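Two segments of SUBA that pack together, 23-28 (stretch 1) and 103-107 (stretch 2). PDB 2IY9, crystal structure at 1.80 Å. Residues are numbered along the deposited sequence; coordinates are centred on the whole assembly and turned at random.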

# COMPACT_ATOMS: atom_id res chain seq x y z
N LYS A 23 -14.17 12.02 -9.99
CA LYS A 23 -12.81 12.27 -9.45
C LYS A 23 -11.77 11.70 -10.47
O LYS A 23 -11.96 11.86 -11.67
CB LYS A 23 -12.74 11.74 -8.02
CG LYS A 23 -13.88 12.30 -7.16
CD LYS A 23 -13.99 11.69 -5.76
CE LYS A 23 -14.95 12.50 -4.88
NZ LYS A 23 -16.27 12.80 -5.54
N PRO A 24 -10.65 11.10 -10.01
CA PRO A 24 -9.89 10.33 -11.02
C PRO A 24 -10.62 9.10 -11.57
O PRO A 24 -11.56 8.61 -10.94
CB PRO A 24 -8.63 9.90 -10.27
CG PRO A 24 -8.95 10.05 -8.83
CD PRO A 24 -9.96 11.13 -8.71
N TRP A 25 -10.17 8.62 -12.73
CA TRP A 25 -10.79 7.47 -13.40
C TRP A 25 -11.03 6.27 -12.51
O TRP A 25 -12.03 5.57 -12.65
CB TRP A 25 -9.95 7.07 -14.63
CG TRP A 25 -8.63 6.38 -14.33
CD1 TRP A 25 -7.40 6.97 -14.29
CD2 TRP A 25 -8.42 4.98 -14.07
NE1 TRP A 25 -6.43 6.02 -14.02
CE2 TRP A 25 -7.03 4.80 -13.88
CE3 TRP A 25 -9.27 3.87 -13.99
CZ2 TRP A 25 -6.46 3.54 -13.61
CZ3 TRP A 25 -8.70 2.61 -13.70
CH2 TRP A 25 -7.31 2.46 -13.53
N TYR A 26 -10.10 6.01 -11.58
CA TYR A 26 -10.16 4.77 -10.80
C TYR A 26 -11.22 4.72 -9.70
O TYR A 26 -11.54 3.64 -9.20
CB TYR A 26 -8.78 4.38 -10.26
CG TYR A 26 -8.06 5.44 -9.45
CD1 TYR A 26 -8.22 5.52 -8.06
CD2 TYR A 26 -7.20 6.35 -10.06
CE1 TYR A 26 -7.54 6.48 -7.31
CE2 TYR A 26 -6.51 7.32 -9.31
CZ TYR A 26 -6.69 7.37 -7.94
OH TYR A 26 -6.03 8.32 -7.19
N PHE A 27 -11.78 5.87 -9.34
CA PHE A 27 -12.87 5.88 -8.36
C PHE A 27 -14.08 5.07 -8.85
O PHE A 27 -14.50 4.12 -8.19
CB PHE A 27 -13.25 7.31 -7.97
CG PHE A 27 -12.40 7.89 -6.84
CD1 PHE A 27 -11.01 7.85 -6.89
CD2 PHE A 27 -13.01 8.50 -5.75
CE1 PHE A 27 -10.23 8.39 -5.84
CE2 PHE A 27 -12.23 9.04 -4.70
CZ PHE A 27 -10.85 8.98 -4.76
N ASP A 28 -14.60 5.41 -10.03
CA ASP A 28 -15.71 4.64 -10.59
C ASP A 28 -15.28 3.20 -10.93
O ASP A 28 -16.05 2.25 -10.72
CB ASP A 28 -16.29 5.35 -11.81
CG ASP A 28 -17.23 6.51 -11.42
OD1 ASP A 28 -17.49 6.72 -10.22
OD2 ASP A 28 -17.72 7.20 -12.33
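Stretch 2, residues 103-107: IYGVY

Stretch 2 lies against K23, P24 and the helical residues Y26 and F27 as an irregular, largely extended segment with no regular helix or strand. Its partner, stretch 1, begins with K23 and P24 and passes into a helix that runs on beyond D28; within stretch 1 the amide of F27 donates to the carbonyl of P24, N to O 3.2 Å, closing the turn. The two chains run in the same general sense, since K23 lies nearest Y104 (CA to CA 6.6 Å) and F27 nearest V106 (CA to CA 7.9 Å), and they draw apart slightly along the way. The contact is small, burying 280 Å² summed over both sides, and no direct hydrogen bond spans it.

I103 leads into the contact without joining it. Its backbone is extended (phi/psi -71/138), its CA-to-CB bond points sideways, and its nearest side-chain approach to stretch 1 is I103 CG2 to Y26 OH, 5.4 Å.

Y104 is the centre of the packing and gives up 96 Å² to stretch 1, the largest share of any residue on either side. With phi/psi of -91/101 and chi1 in the m well, it directs its CA-to-CB bond toward stretch 1 and brings its ring alongside K23. The CG of K23 lies over one face of that ring, 3.8 Å from the centroid and 28° off the normal, in a CH-pi contact; the closest atoms are K23 CG and Y104 CD1, at 3.4 Å. The aliphatic part of the lysine thus supplies the packing surface, while its NZ extends beyond the ring. Nearer the backbone, Y104 CB meets two apolar neighbours, P24 CD at 3.6 Å and F27 CZ at 3.8 Å. The carbonyl of Y104 also approaches the phenylalanine, with Y104 O 3.4 Å from F27 CZ at the edge of the ring, near its plane. This same carbonyl provides the polar link between the segments: a water donates to Y104 O at 2.7 Å and accepts from Y26 OH at 2.6 Å, bridging two oxygens that stand 4.1 Å apart, Y26 OH to Y104 O.

At G105 the chain remains extended (-67/147). Having no side chain, the glycine touches stretch 1 through its backbone, and its carbonyl joins that of Y104 near the plane of the F27 ring, with G105 O 3.5 Å from F27 CZ. The tip of the phenylalanine therefore faces two successive peptide oxygens, an arrangement that suits the slightly positive rim of an aromatic ring.

V106 changes the backbone course, its phi/psi of -58/-45 falling in the helical region although no helix follows within the stretch. Its CA is 4.1 Å from F27 CZ, and its side chain, with chi1 near 168° (t), makes a looser contact at the edge of the Y26 ring, V106 CG2 to Y26 CE1 4.5 Å. The contact ends at V106; Y107 then returns to an extended conformation (-132/83) with its CA-to-CB bond pointing away.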

# COMPACT_ATOMS: atom_id res chain seq x y z
N ILE A 103 -5.53 16.57 -5.18
CA ILE A 103 -5.60 15.11 -5.35
C ILE A 103 -6.77 14.56 -4.53
O ILE A 103 -7.00 14.98 -3.39
CB ILE A 103 -4.26 14.45 -4.93
CG1 ILE A 103 -3.10 14.97 -5.80
CG2 ILE A 103 -4.31 12.92 -5.00
CD1 ILE A 103 -3.36 14.86 -7.32
N TYR A 104 -7.52 13.62 -5.12
CA TYR A 104 -8.62 12.96 -4.42
C TYR A 104 -8.11 11.71 -3.75
O TYR A 104 -7.94 10.67 -4.39
CB TYR A 104 -9.75 12.60 -5.39
CG TYR A 104 -10.49 13.78 -5.97
CD1 TYR A 104 -11.69 14.22 -5.40
CD2 TYR A 104 -9.99 14.47 -7.07
CE1 TYR A 104 -12.39 15.33 -5.94
CE2 TYR A 104 -10.67 15.57 -7.61
CZ TYR A 104 -11.86 15.99 -7.04
OH TYR A 104 -12.50 17.08 -7.60
N GLY A 105 -7.87 11.80 -2.44
CA GLY A 105 -7.44 10.65 -1.68
C GLY A 105 -8.56 9.62 -1.64
O GLY A 105 -9.73 9.99 -1.65
N VAL A 106 -8.19 8.34 -1.62
CA VAL A 106 -9.15 7.26 -1.51
C VAL A 106 -9.98 7.38 -0.23
O VAL A 106 -11.21 7.19 -0.27
CB VAL A 106 -8.46 5.86 -1.55
CG1 VAL A 106 -9.45 4.76 -1.14
CG2 VAL A 106 -7.91 5.60 -2.92
N TYR A 107 -9.32 7.67 0.89
CA TYR A 107 -10.01 7.88 2.17
C TYR A 107 -9.50 9.17 2.82
O TYR A 107 -8.60 9.15 3.66
CB TYR A 107 -9.88 6.65 3.10
CG TYR A 107 -10.80 6.72 4.32
CD1 TYR A 107 -12.18 6.92 4.18
CD2 TYR A 107 -10.29 6.58 5.62
CE1 TYR A 107 -13.03 7.00 5.29
CE2 TYR A 107 -11.13 6.67 6.74
CZ TYR A 107 -12.50 6.88 6.56
OH TYR A 107 -13.33 6.95 7.65
O HOH W 1 -6.57 8.40 -4.66